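Local coordinates for protein BsaWI endonuclease (Geobacillus stearothermophilus, PDB 4ZSF) that probably cleaves double-stranded DNA as a metal-dependent type II restriction endonuclease of the PD-(D/E)XK nuclease superfamily, at residues 232-236 against 265-269. Sequence-based numbering, arbitrary orientation.
Sequences IDRIY and YEWKA
A chain segment without regular secondary structure can be fixed to the turn at a sheet edge by backbone carbonyls and a salt bridge, as residues 265-269 of BsaWI are against 232-236. Ile232 to Ile235 form a type II' beta turn, with Asp233 at phi/psi 59/-98 and Arg234 at -106/11, closed by Ile235 N to Ile232 O and Ile232 N to Ile235 O, both 2.9 Å. Two long side chains bridge the gap in opposite senses, Arg234 from the turn and Lys268 toward it; their CA atoms, the nearest pair, are 7.7 Å apart. Arg234 (chi1-chi3 m, t, t) donates from NH1 to Trp267 O (2.7 Å, 167°); its NH2 adds weak bonds to Glu266 O and Trp267 O, both 3.3 Å. NH1 also hydrogen-bonds His221 O, while Lys268 CB lies over one guanidinium face. Tyr265 O, near NH2 but poorly angled, is instead bound by Asn218 ND2. Lys268, extended with all four chi angles t, forms a salt bridge from NZ to Asp233 OD1 (2.6 Å) and donates to water 1 (3.1 Å), which donates to Asp233 O (2.6 Å); a calcium ion lies about 4 Å from the Asp233 side chain. Tyr236 (chi1 m) brings OH to 3.8 Å from Lys268 CE, and waters 2 and 3 link that OH to Ala269 N and O, respectively. The turn leads into strand 235-238, outermost within this chain and paired with 222-226; Ile235 packs on helix 202-209, whereas Trp267, hydrogen-bonded through NE1 to Asp255 OD2, and Ala269 rest against helix 243-258.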
loop_
_atom_site.group_PDB
_atom_site.type_symbol
_atom_site.label_atom_id
_atom_site.label_comp_id
_atom_site.label_asym_id
_atom_site.label_seq_id
_atom_site.Cartn_x
_atom_site.Cartn_y
_atom_site.Cartn_z
ATOM N N ILE A 232 -15.883 26.451 6.346
ATOM C CA ILE A 232 -14.600 27.171 6.424
ATOM C C ILE A 232 -14.075 27.310 5.011
ATOM O O ILE A 232 -13.468 26.381 4.499
ATOM C CB ILE A 232 -13.541 26.409 7.294
ATOM C CG1 ILE A 232 -14.112 26.105 8.666
ATOM C CG2 ILE A 232 -12.251 27.261 7.409
ATOM C CD1 ILE A 232 -13.302 25.018 9.425
ATOM N N ASP A 233 -14.392 28.422 4.360
ATOM C CA ASP A 233 -13.984 28.674 2.979
ATOM C C ASP A 233 -14.511 27.586 2.023
ATOM O O ASP A 233 -15.679 27.659 1.623
ATOM C CB ASP A 233 -12.461 28.803 2.896
ATOM C CG ASP A 233 -11.986 29.388 1.561
ATOM O OD1 ASP A 233 -12.813 29.656 0.643
ATOM O OD2 ASP A 233 -10.761 29.558 1.449
ATOM N N ARG A 234 -13.693 26.596 1.662
ATOM C CA ARG A 234 -14.157 25.548 0.718
ATOM C C ARG A 234 -14.439 24.239 1.422
ATOM O O ARG A 234 -14.671 23.229 0.757
ATOM C CB ARG A 234 -13.098 25.306 -0.373
ATOM C CG ARG A 234 -12.812 26.564 -1.223
ATOM C CD ARG A 234 -11.515 26.312 -2.046
ATOM N NE ARG A 234 -11.166 27.406 -2.966
ATOM C CZ ARG A 234 -11.670 27.585 -4.192
ATOM N NH1 ARG A 234 -12.588 26.747 -4.687
ATOM N NH2 ARG A 234 -11.241 28.650 -4.912
ATOM N N ILE A 235 -14.462 24.262 2.761
ATOM C CA ILE A 235 -14.782 23.052 3.526
ATOM C C ILE A 235 -16.218 23.167 4.006
ATOM O O ILE A 235 -16.524 23.985 4.894
ATOM C CB ILE A 235 -13.878 22.869 4.698
ATOM C CG1 ILE A 235 -12.394 22.751 4.196
ATOM C CG2 ILE A 235 -14.244 21.624 5.415
ATOM C CD1 ILE A 235 -11.377 22.873 5.353
ATOM N N TYR A 236 -17.095 22.408 3.381
ATOM C CA TYR A 236 -18.530 22.544 3.605
ATOM C C TYR A 236 -19.177 21.388 4.374
ATOM O O TYR A 236 -18.783 20.246 4.159
ATOM C CB TYR A 236 -19.242 22.580 2.251
ATOM C CG TYR A 236 -18.718 23.645 1.316
ATOM C CD1 TYR A 236 -19.082 24.995 1.482
ATOM C CD2 TYR A 236 -17.900 23.296 0.241
ATOM C CE1 TYR A 236 -18.617 25.975 0.597
ATOM C CE2 TYR A 236 -17.432 24.275 -0.650
ATOM C CZ TYR A 236 -17.830 25.603 -0.470
ATOM O OH TYR A 236 -17.338 26.553 -1.378
ATOM N N TYR A 265 -8.392 26.248 -10.734
ATOM C CA TYR A 265 -8.464 26.145 -9.272
ATOM C C TYR A 265 -9.188 27.331 -8.611
ATOM O O TYR A 265 -9.645 27.205 -7.494
ATOM C CB TYR A 265 -7.022 25.959 -8.686
ATOM C CG TYR A 265 -6.202 27.226 -8.759
ATOM C CD1 TYR A 265 -6.273 28.161 -7.737
ATOM C CD2 TYR A 265 -5.429 27.552 -9.906
ATOM C CE1 TYR A 265 -5.549 29.355 -7.791
ATOM C CE2 TYR A 265 -4.705 28.772 -9.958
ATOM C CZ TYR A 265 -4.800 29.647 -8.894
ATOM O OH TYR A 265 -4.116 30.829 -8.907
ATOM N N GLU A 266 -9.267 28.492 -9.282
ATOM C CA GLU A 266 -9.820 29.672 -8.660
ATOM C C GLU A 266 -11.325 29.594 -8.507
ATOM O O GLU A 266 -11.914 30.283 -7.646
ATOM C CB GLU A 266 -9.477 30.940 -9.481
ATOM C CG GLU A 266 -7.991 31.181 -9.568
ATOM C CD GLU A 266 -7.708 32.411 -10.408
ATOM O OE1 GLU A 266 -7.805 33.539 -9.854
ATOM O OE2 GLU A 266 -7.383 32.252 -11.596
ATOM N N TRP A 267 -11.952 28.754 -9.317
ATOM C CA TRP A 267 -13.420 28.669 -9.300
ATOM C C TRP A 267 -13.906 28.321 -7.886
ATOM O O TRP A 267 -13.340 27.462 -7.205
ATOM C CB TRP A 267 -13.931 27.621 -10.287
ATOM C CG TRP A 267 -15.458 27.560 -10.374
ATOM C CD1 TRP A 267 -16.237 28.263 -11.269
ATOM C CD2 TRP A 267 -16.356 26.811 -9.552
ATOM N NE1 TRP A 267 -17.577 27.967 -11.051
ATOM C CE2 TRP A 267 -17.670 27.070 -10.011
ATOM C CE3 TRP A 267 -16.171 25.899 -8.489
ATOM C CZ2 TRP A 267 -18.820 26.468 -9.435
ATOM C CZ3 TRP A 267 -17.331 25.279 -7.902
ATOM C CH2 TRP A 267 -18.621 25.562 -8.389
ATOM N N LYS A 268 -14.954 28.988 -7.427
ATOM C CA LYS A 268 -15.532 28.613 -6.156
ATOM C C LYS A 268 -17.053 28.782 -6.224
ATOM O O LYS A 268 -17.507 29.725 -6.849
ATOM C CB LYS A 268 -14.917 29.504 -5.047
ATOM C CG LYS A 268 -15.544 29.213 -3.668
ATOM C CD LYS A 268 -14.798 29.920 -2.516
ATOM C CE LYS A 268 -15.643 29.932 -1.179
ATOM N NZ LYS A 268 -14.995 30.799 -0.129
ATOM N N ALA A 269 -17.818 27.891 -5.588
ATOM C CA ALA A 269 -19.268 27.957 -5.630
ATOM C C ALA A 269 -19.792 29.191 -4.905
ATOM O O ALA A 269 -19.169 29.644 -3.938
ATOM C CB ALA A 269 -19.845 26.706 -4.985
HETATM O O HOH W 1 -17.214 29.784 1.796
HETATM O O HOH W 2 -16.621 25.688 -3.917
HETATM O O HOH W 3 -18.933 28.743 -1.356
#